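Long-range contacts in phycocyanobilin lyase subunit alpha (Nostoc sp. PCC 7120, PDB 5N3U), which probably attaches, together with its beta-subunit partner, the phycocyanobilin chromophore to the alpha subunit of phycocyanin, as one half of a heteromeric lyase: residues G196-V200 with D217-Y223; L244-L248 with V268-M272. One frame throughout, in Å; residues are numbered along the deposited sequence.

Contact 1. Residues G196-V200 with D217-Y223; sequences GELLV and DLGAIGY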
ATOM      1  N   GLY A 196     -30.598 -11.612   8.560  1.00 23.39           N
ATOM      2  CA  GLY A 196     -29.830 -10.378   8.580  1.00 24.38           C
ATOM      3  C   GLY A 196     -29.341  -9.979   9.891  1.00 24.36           C
ATOM      4  O   GLY A 196     -28.257  -9.421  10.023  1.00 25.73           O
ATOM      5  N   GLU A 197     -30.161 -10.190  10.922  1.00 26.18           N
ATOM      6  CA  GLU A 197     -29.747  -9.867  12.279  1.00 27.66           C
ATOM      7  C   GLU A 197     -28.609 -10.672  12.778  1.00 27.03           C
ATOM      8  O   GLU A 197     -27.780 -10.223  13.584  1.00 26.59           O
ATOM      9  CB  GLU A 197     -30.945  -9.988  13.259  1.00 32.65           C
ATOM     10  CG  GLU A 197     -32.041  -8.940  13.082  1.00 32.36           C
ATOM     11  CD  GLU A 197     -31.510  -7.563  13.316  1.00 37.36           C
ATOM     12  OE1 GLU A 197     -30.830  -7.405  14.317  1.00 46.12           O
ATOM     13  OE2 GLU A 197     -31.732  -6.674  12.484  1.00 40.42           O
ATOM     14  N   LEU A 198     -28.509 -11.912  12.372  1.00 29.74           N
ATOM     15  CA  LEU A 198     -27.330 -12.671  12.802  1.00 30.58           C
ATOM     16  C   LEU A 198     -26.034 -12.018  12.255  1.00 27.84           C
ATOM     17  O   LEU A 198     -25.005 -12.031  12.919  1.00 30.03           O
ATOM     18  CB  LEU A 198     -27.361 -14.051  12.200  1.00 28.27           C
ATOM     19  CG  LEU A 198     -28.314 -15.030  12.811  1.00 29.78           C
ATOM     20  CD1 LEU A 198     -28.529 -16.143  11.826  1.00 26.84           C
ATOM     21  CD2 LEU A 198     -27.700 -15.506  14.135  1.00 30.08           C
ATOM     22  N   LEU A 199     -26.092 -11.502  11.030  1.00 28.00           N
ATOM     23  CA  LEU A 199     -24.901 -10.764  10.455  1.00 27.80           C
ATOM     24  C   LEU A 199     -24.600  -9.517  11.250  1.00 26.29           C
ATOM     25  O   LEU A 199     -23.454  -9.271  11.663  1.00 28.75           O
ATOM     26  CB  LEU A 199     -25.129 -10.442   8.985  1.00 28.56           C
ATOM     27  CG  LEU A 199     -25.271 -11.734   8.163  1.00 29.40           C
ATOM     28  CD1 LEU A 199     -25.745 -11.492   6.739  1.00 33.10           C
ATOM     29  CD2 LEU A 199     -23.951 -12.419   8.214  1.00 31.24           C
ATOM     30  N   VAL A 200     -25.639  -8.795  11.595  1.00 26.65           N
ATOM     31  CA  VAL A 200     -25.431  -7.638  12.530  1.00 29.71           C
ATOM     32  C   VAL A 200     -24.743  -8.007  13.796  1.00 31.68           C
ATOM     33  O   VAL A 200     -23.775  -7.378  14.213  1.00 29.65           O
ATOM     34  CB  VAL A 200     -26.756  -6.939  12.840  1.00 27.88           C
ATOM     35  CG1 VAL A 200     -26.548  -5.886  13.933  1.00 30.50           C
ATOM     36  CG2 VAL A 200     -27.302  -6.314  11.572  1.00 28.23           C
ATOM     37  N   ASP A 217     -21.153  -9.069   3.492  1.00 29.04           N
ATOM     38  CA  ASP A 217     -22.418  -9.816   3.366  1.00 27.27           C
ATOM     39  C   ASP A 217     -23.638  -8.860   3.481  1.00 23.42           C
ATOM     40  O   ASP A 217     -24.575  -8.956   2.704  1.00 26.31           O
ATOM     41  CB  ASP A 217     -22.516 -10.920   4.477  1.00 27.69           C
ATOM     42  CG  ASP A 217     -21.544 -12.074   4.285  1.00 37.03           C
ATOM     43  OD1 ASP A 217     -20.901 -12.193   3.192  1.00 40.40           O
ATOM     44  OD2 ASP A 217     -21.384 -12.867   5.240  1.00 35.43           O
ATOM     45  N   LEU A 218     -23.581  -7.950   4.429  1.00 25.67           N
ATOM     46  CA  LEU A 218     -24.668  -6.989   4.611  1.00 28.26           C
ATOM     47  C   LEU A 218     -24.822  -6.097   3.432  1.00 29.94           C
ATOM     48  O   LEU A 218     -25.953  -5.842   2.971  1.00 29.33           O
ATOM     49  CB  LEU A 218     -24.479  -6.170   5.856  1.00 27.13           C
ATOM     50  CG  LEU A 218     -24.736  -6.965   7.106  1.00 28.49           C
ATOM     51  CD1 LEU A 218     -24.081  -6.336   8.310  1.00 28.30           C
ATOM     52  CD2 LEU A 218     -26.229  -7.111   7.286  1.00 28.91           C
ATOM     53  N   GLY A 219     -23.691  -5.693   2.848  1.00 30.06           N
ATOM     54  CA  GLY A 219     -23.734  -5.048   1.530  1.00 28.87           C
ATOM     55  C   GLY A 219     -24.335  -5.832   0.405  1.00 29.95           C
ATOM     56  O   GLY A 219     -25.220  -5.349  -0.290  1.00 32.03           O
ATOM     57  N   ALA A 220     -23.936  -7.090   0.289  1.00 29.47           N
ATOM     58  CA  ALA A 220     -24.465  -7.997  -0.743  1.00 25.01           C
ATOM     59  C   ALA A 220     -25.948  -8.240  -0.643  1.00 27.96           C
ATOM     60  O   ALA A 220     -26.637  -8.380  -1.627  1.00 31.40           O
ATOM     61  CB  ALA A 220     -23.748  -9.339  -0.644  1.00 31.81           C
ATOM     62  N   ILE A 221     -26.478  -8.260   0.547  1.00 27.30           N
ATOM     63  CA  ILE A 221     -27.881  -8.526   0.680  1.00 31.64           C
ATOM     64  C   ILE A 221     -28.696  -7.256   0.765  1.00 35.25           C
ATOM     65  O   ILE A 221     -29.892  -7.309   0.610  1.00 36.13           O
ATOM     66  CB  ILE A 221     -28.131  -9.460   1.873  1.00 29.71           C
ATOM     67  CG1 ILE A 221     -27.842  -8.747   3.168  1.00 36.44           C
ATOM     68  CG2 ILE A 221     -27.275 -10.711   1.693  1.00 35.98           C
ATOM     69  CD1 ILE A 221     -28.021  -9.552   4.423  1.00 42.52           C
ATOM     70  N   GLY A 222     -28.050  -6.128   1.070  1.00 37.42           N
ATOM     71  CA  GLY A 222     -28.708  -4.824   1.082  1.00 32.55           C
ATOM     72  C   GLY A 222     -29.637  -4.640   2.271  1.00 35.34           C
ATOM     73  O   GLY A 222     -30.643  -3.973   2.117  1.00 38.68           O
ATOM     74  N   TYR A 223     -29.294  -5.183   3.441  1.00 35.07           N
ATOM     75  CA  TYR A 223     -30.171  -5.173   4.624  1.00 32.93           C
ATOM     76  C   TYR A 223     -30.190  -3.827   5.319  1.00 28.12           C
ATOM     77  O   TYR A 223     -29.333  -3.524   6.162  1.00 29.81           O
ATOM     78  CB  TYR A 223     -29.726  -6.253   5.624  1.00 28.59           C
ATOM     79  CG  TYR A 223     -30.583  -6.447   6.884  1.00 30.80           C
ATOM     80  CD1 TYR A 223     -31.967  -6.694   6.809  1.00 35.99           C
ATOM     81  CD2 TYR A 223     -29.988  -6.456   8.145  1.00 29.63           C
ATOM     82  CE1 TYR A 223     -32.736  -6.884   7.971  1.00 32.50           C
ATOM     83  CE2 TYR A 223     -30.723  -6.698   9.292  1.00 32.64           C
ATOM     84  CZ  TYR A 223     -32.099  -6.880   9.194  1.00 36.52           C
ATOM     85  OH  TYR A 223     -32.780  -7.069  10.354  1.00 31.98           O
TER

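Contact 2. Residues L244-L248 with V268-M272; sequences LKGLL and VMNLM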
ATOM      1  N   LEU A 244     -22.473  -0.060   2.996  1.00 26.18           N
ATOM      2  CA  LEU A 244     -23.466   1.020   2.778  1.00 24.73           C
ATOM      3  C   LEU A 244     -23.839   1.181   1.364  1.00 27.78           C
ATOM      4  O   LEU A 244     -24.989   1.357   1.009  1.00 28.43           O
ATOM      5  CB  LEU A 244     -23.032   2.347   3.453  1.00 27.51           C
ATOM      6  CG  LEU A 244     -22.921   2.256   4.956  1.00 27.73           C
ATOM      7  CD1 LEU A 244     -22.205   3.432   5.661  1.00 29.86           C
ATOM      8  CD2 LEU A 244     -24.350   2.107   5.540  1.00 33.14           C
ATOM      9  N   LYS A 245     -22.880   1.028   0.483  1.00 27.22           N
ATOM     10  CA  LYS A 245     -23.190   1.103  -0.906  1.00 25.69           C
ATOM     11  C   LYS A 245     -24.205   0.047  -1.312  1.00 27.93           C
ATOM     12  O   LYS A 245     -25.029   0.290  -2.183  1.00 27.02           O
ATOM     13  CB  LYS A 245     -21.914   0.784  -1.692  1.00 29.57           C
ATOM     14  CG  LYS A 245     -22.102   0.679  -3.146  1.00 30.65           C
ATOM     15  CD  LYS A 245     -20.798   0.206  -3.749  1.00 34.27           C
ATOM     16  CE  LYS A 245     -20.742   0.485  -5.213  1.00 37.84           C
ATOM     17  NZ  LYS A 245     -21.392  -0.619  -5.922  1.00 43.53           N
ATOM     18  N   GLY A 246     -24.076  -1.152  -0.771  1.00 26.38           N
ATOM     19  CA  GLY A 246     -25.032  -2.223  -1.136  1.00 26.81           C
ATOM     20  C   GLY A 246     -26.405  -1.896  -0.567  1.00 26.02           C
ATOM     21  O   GLY A 246     -27.432  -2.069  -1.187  1.00 29.54           O
ATOM     22  N   LEU A 247     -26.437  -1.348   0.600  1.00 26.78           N
ATOM     23  CA  LEU A 247     -27.715  -0.899   1.142  1.00 29.86           C
ATOM     24  C   LEU A 247     -28.363   0.182   0.257  1.00 37.83           C
ATOM     25  O   LEU A 247     -29.559   0.134  -0.062  1.00 37.51           O
ATOM     26  CB  LEU A 247     -27.523  -0.402   2.552  1.00 29.90           C
ATOM     27  CG  LEU A 247     -27.778  -1.372   3.655  1.00 31.41           C
ATOM     28  CD1 LEU A 247     -26.780  -2.506   3.682  1.00 31.40           C
ATOM     29  CD2 LEU A 247     -27.716  -0.681   5.002  1.00 29.84           C
ATOM     30  N   LEU A 248     -27.547   1.097  -0.219  1.00 33.26           N
ATOM     31  CA  LEU A 248     -27.990   2.181  -1.028  1.00 34.11           C
ATOM     32  C   LEU A 248     -28.525   1.686  -2.318  1.00 34.57           C
ATOM     33  O   LEU A 248     -29.599   2.076  -2.768  1.00 38.34           O
ATOM     34  CB  LEU A 248     -26.797   3.175  -1.270  1.00 32.31           C
ATOM     35  CG  LEU A 248     -27.098   4.367  -2.172  1.00 33.07           C
ATOM     36  CD1 LEU A 248     -28.359   5.062  -1.662  1.00 34.98           C
ATOM     37  CD2 LEU A 248     -25.914   5.335  -2.167  1.00 32.02           C
ATOM     38  N   VAL A 268     -28.827   6.629   4.267  1.00 29.91           N
ATOM     39  CA  VAL A 268     -27.622   5.811   3.990  1.00 30.30           C
ATOM     40  C   VAL A 268     -26.457   6.735   3.458  1.00 28.43           C
ATOM     41  O   VAL A 268     -25.358   6.616   3.934  1.00 28.38           O
ATOM     42  CB  VAL A 268     -27.975   4.731   2.972  1.00 33.80           C
ATOM     43  CG1 VAL A 268     -26.726   3.991   2.464  1.00 33.86           C
ATOM     44  CG2 VAL A 268     -28.980   3.738   3.583  1.00 36.10           C
ATOM     45  N   MET A 269     -26.760   7.662   2.540  1.00 30.54           N
ATOM     46  CA  MET A 269     -25.738   8.582   1.986  1.00 32.00           C
ATOM     47  C   MET A 269     -25.138   9.443   3.033  1.00 32.17           C
ATOM     48  O   MET A 269     -23.938   9.670   3.033  1.00 28.14           O
ATOM     49  CB  MET A 269     -26.287   9.396   0.842  1.00 29.96           C
ATOM     50  CG  MET A 269     -26.467   8.581  -0.359  1.00 30.59           C
ATOM     51  SD  MET A 269     -26.877   9.257  -1.958  1.00 36.29           S
ATOM     52  CE  MET A 269     -28.606   9.698  -1.675  1.00 42.43           C
ATOM     53  N   ASN A 270     -25.946   9.879   3.991  1.00 30.79           N
ATOM     54  CA  ASN A 270     -25.461  10.688   5.065  1.00 34.08           C
ATOM     55  C   ASN A 270     -24.500   9.929   5.937  1.00 33.10           C
ATOM     56  O   ASN A 270     -23.521  10.493   6.508  1.00 28.58           O
ATOM     57  CB  ASN A 270     -26.621  11.239   5.939  1.00 35.85           C
ATOM     58  CG  ASN A 270     -27.501  12.289   5.193  1.00 41.19           C
ATOM     59  OD1 ASN A 270     -27.076  12.929   4.263  1.00 34.93           O
ATOM     60  ND2 ASN A 270     -28.730  12.469   5.649  1.00 41.68           N
ATOM     61  N   LEU A 271     -24.769   8.632   6.112  1.00 30.81           N
ATOM     62  CA  LEU A 271     -23.820   7.829   6.884  1.00 29.93           C
ATOM     63  C   LEU A 271     -22.481   7.657   6.045  1.00 22.30           C
ATOM     64  O   LEU A 271     -21.419   7.706   6.601  1.00 28.61           O
ATOM     65  CB  LEU A 271     -24.400   6.471   7.205  1.00 32.24           C
ATOM     66  CG  LEU A 271     -25.582   6.516   8.168  1.00 32.51           C
ATOM     67  CD1 LEU A 271     -26.322   5.176   8.130  1.00 34.70           C
ATOM     68  CD2 LEU A 271     -25.090   6.877   9.558  1.00 29.42           C
ATOM     69  N   MET A 272     -22.633   7.476   4.769  1.00 23.82           N
ATOM     70  CA  MET A 272     -21.457   7.239   3.903  1.00 26.80           C
ATOM     71  C   MET A 272     -20.569   8.478   3.944  1.00 28.35           C
ATOM     72  O   MET A 272     -19.365   8.390   4.250  1.00 25.85           O
ATOM     73  CB  MET A 272     -21.883   6.921   2.477  1.00 25.64           C
ATOM     74  CG  MET A 272     -22.591   5.565   2.325  1.00 23.26           C
ATOM     75  SD  MET A 272     -23.212   5.204   0.733  1.00 27.79           S
ATOM     76  CE  MET A 272     -21.671   4.831  -0.099  1.00 31.57           C
TER

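Contact 1. Residues G196-V200 with D217-Y223
Tyr-223 lies with one ring face against the backbone of Gly-196, whose CA sits 4.0 Å from the ring centroid, a CH-pi contact displaced toward the rim. Gly-196 has no side chain to stand between its backbone and the ring, and its C comes to 3.6 Å from Tyr-223 CE2. At the ring's edge, in its plane, Glu-197 OE2 accepts a hydrogen bond from Tyr-223 OH; the modelled 2.4 Å is unusually short and its exact length is doubtful. The carboxylate is turned 66° from the ring. Glu-197 starts out facing away and folds back at chi2 to get there. Deeper in, Leu-199 CB rests 3.9 Å from Leu-218 CD2, while its CD1 meets Ile-221 CD1 tip to tip at 3.8 Å. The two near-antiparallel helices, axes 10.5 Å apart at 151°, form a helical hairpin of the HEAT-repeat solenoid. Gly-222, with positive phi, ends helix 208-221 and turns the chain so that Tyr-223, its CG anti to the backbone N (chi1 -176°), swings back over helix 193-203. Tyr-187 meets the same ring at a steep angle. Next to Leu-199, whose CD1 touches Asp-217 CB, Asp-217 OD1 is held by a salt bridge to Arg-184 of helix 176-190.

Contact 2. Residues L244-L248 with V268-M272
Segments 244-248 and 268-272, parts of helices 237-250 and 263-273, run nearly antiparallel, at 161° with axes 9.7 Å apart, and come closest in backbone where the CA atoms of Leu-248 and Val-268 stand 6.2 Å from each other. Val-268 packs against the turn from Leu-244 to Leu-248: its CG1, anti to the backbone N (chi1 171°), lies 3.5 Å from Leu-244 O and also touches Leu-248 CB. One turn on, Leu-244 and Met-272 run alongside one another, oppositely directed, and Leu-244 CB and Met-272 CG, at 3.4 Å, are closer than two carbons normally sit. These are the last two helices of the alpha-helical solenoid, antiparallel neighbours at its C-terminal end, joined here by apolar packing alone. The extended first part of the Met-272 chain places SD 4.0 Å from Leu-248 CD2, and a bend at chi3 (75°) lays CE against the backbone of Lys-245. Leu-248 CD2 also meets Met-269 CG at 3.8 Å, the two side chains roughly perpendicular. The CB of Lys-245 is directed away from 268-272; its NZ forms salt bridges with Glu-249 and with Glu-187 of the beta subunit, whose Trp-151 adds a cation-pi contact. Tyr-155 of that subunit packs on Met-272.

How the contacts relate
Both contacts are buried pairings of successive near-antiparallel helices, but they hold different elements: contact 1 joins helices 193-203 and 208-221, contact 2 helices 237-250 and 263-273. Their centres are 13 Å apart and they touch through Leu-247, whose CD1 packs 3.5 Å from Leu-218 O and whose CD2 reaches Tyr-223 O, so helix 237-250 packs on the end of helix 208-221 and on Tyr-223. Chemistry follows place. Contact 1, nearer the chain's centre, combines an apolar interior with an aromatic ring and a carboxylate, and is met by neighbours of its own chain. Contact 2 is purely apolar between its segments, yet the beta subunit packs on Lys-245, Leu-248, Met-269 and Met-272, so part of its burial comes from the subunit interface.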